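Glycoside hydrolase family 15, cellulose signaling associated protein envoy (Hypocrea jecorina, PDB 4WUJ) probably senses blue light through the flavin mononucleotide held in its LOV domain, a member of the PAS fold, and may serve in transcriptional regulation. Local coordinates at residues Leu19-Ala22 and Ser23-Asn26. Sequence-based numbering, arbitrary orientation.
Sequences LRIA and SRPN
R24 turns back over the carbonyl of I21 and grips its oxygen at both ends of the residue. From the backbone, R24 N donates to I21 O at 3.1 Å with an N-H...O angle of 160°. CB already lies 3.3 Å from I21 O. Chi1 near 71° then carries CG, and the extended chain beyond it, past the same oxygen, with CG at 3.1 Å and CD at 3.2 Å. NE forms a salt bridge with E106, CZ lies 3.8 Å from I21 O, and NH2 makes a weak hydrogen bond to the carbonyl of I29. At the tip, NH1 closes the arc with a 2.8 Å bond to I21 O, almost straight at 164°, the oxygen lying in the guanidinium plane at its edge. Both donors lie well out of the carbonyl plane, on opposite faces of it, and neither is on a lone pair. NH1 also lies 3.6 Å from CG2 of I21, whose buried side chain packs on L128. With an alanine in place of R24, I21 O would probably lose its side-chain donor and E106 its charged mate. One residue earlier, S23 N bonds L19 O as the last i+4 helical link, with a weak second bond to R20 O. The arrangement is a helix C-terminus, where S23 leaves helical geometry; here it ends helix 14-22, which precedes the PAS-fold sheet of this LOV domain.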
loop_
_atom_site.group_PDB
_atom_site.type_symbol
_atom_site.label_atom_id
_atom_site.label_comp_id
_atom_site.label_asym_id
_atom_site.label_seq_id
_atom_site.Cartn_x
_atom_site.Cartn_y
_atom_site.Cartn_z
ATOM N N LEU C 19 -2.627 -9.354 2.031
ATOM C CA LEU C 19 -3.730 -10.195 1.690
ATOM C C LEU C 19 -3.781 -11.439 2.583
ATOM O O LEU C 19 -4.853 -11.829 3.036
ATOM C CB LEU C 19 -3.634 -10.577 0.232
ATOM C CG LEU C 19 -4.908 -11.136 -0.372
ATOM C CD1 LEU C 19 -6.116 -10.237 -0.061
ATOM C CD2 LEU C 19 -4.684 -11.303 -1.883
ATOM N N ARG C 20 -2.641 -12.084 2.823
ATOM C CA ARG C 20 -2.628 -13.273 3.682
ATOM C C ARG C 20 -3.166 -12.910 5.074
ATOM O O ARG C 20 -3.970 -13.649 5.690
ATOM C CB ARG C 20 -1.217 -13.831 3.797
ATOM C CG ARG C 20 -0.994 -15.121 3.043
ATOM C CD ARG C 20 0.470 -15.283 2.640
ATOM N NE ARG C 20 1.402 -15.048 3.747
ATOM C CZ ARG C 20 2.641 -14.586 3.591
ATOM N NH1 ARG C 20 3.105 -14.305 2.369
ATOM N NH2 ARG C 20 3.418 -14.408 4.652
ATOM N N ILE C 21 -2.715 -11.754 5.545
ATOM C CA ILE C 21 -3.160 -11.219 6.814
ATOM C C ILE C 21 -4.661 -11.016 6.845
ATOM O O ILE C 21 -5.325 -11.396 7.808
ATOM C CB ILE C 21 -2.462 -9.897 7.128
ATOM C CG1 ILE C 21 -1.105 -10.210 7.772
ATOM C CG2 ILE C 21 -3.318 -9.055 8.070
ATOM C CD1 ILE C 21 -0.055 -9.130 7.577
ATOM N N ALA C 22 -5.183 -10.416 5.780
ATOM C CA ALA C 22 -6.599 -10.120 5.667
ATOM C C ALA C 22 -7.437 -11.373 5.889
ATOM O O ALA C 22 -8.474 -11.327 6.565
ATOM C CB ALA C 22 -6.904 -9.512 4.294
ATOM N N SER C 23 -6.963 -12.489 5.330
ATOM C CA SER C 23 -7.689 -13.749 5.362
ATOM C C SER C 23 -7.208 -14.707 6.435
ATOM O O SER C 23 -7.449 -15.915 6.343
ATOM C CB SER C 23 -7.572 -14.440 3.993
ATOM O OG SER C 23 -8.346 -13.769 2.997
ATOM N N ARG C 24 -6.499 -14.197 7.436
ATOM C CA ARG C 24 -5.966 -15.067 8.489
ATOM C C ARG C 24 -7.101 -15.644 9.350
ATOM O O ARG C 24 -8.110 -14.971 9.573
ATOM C CB ARG C 24 -4.998 -14.302 9.398
ATOM C CG ARG C 24 -5.677 -13.277 10.310
ATOM C CD ARG C 24 -4.669 -12.269 10.769
ATOM N NE ARG C 24 -5.166 -11.295 11.729
ATOM C CZ ARG C 24 -5.849 -10.211 11.404
ATOM N NH1 ARG C 24 -6.164 -9.982 10.132
ATOM N NH2 ARG C 24 -6.229 -9.361 12.349
ATOM N N PRO C 25 -6.934 -16.894 9.824
ATOM C CA PRO C 25 -7.848 -17.545 10.782
ATOM C C PRO C 25 -7.759 -17.011 12.223
ATOM O O PRO C 25 -6.668 -16.741 12.743
ATOM C CB PRO C 25 -7.414 -19.020 10.747
ATOM C CG PRO C 25 -6.638 -19.177 9.473
ATOM C CD PRO C 25 -5.973 -17.853 9.248
ATOM N N ASN C 26 -8.935 -16.869 12.835
ATOM C CA ASN C 26 -9.100 -16.407 14.214
ATOM C C ASN C 26 -8.638 -14.984 14.465
ATOM O O ASN C 26 -8.092 -14.689 15.527
ATOM C CB ASN C 26 -8.386 -17.351 15.174
ATOM C CG ASN C 26 -8.987 -18.734 15.166
ATOM O OD1 ASN C 26 -10.064 -18.952 15.733
ATOM N ND2 ASN C 26 -8.303 -19.681 14.514
#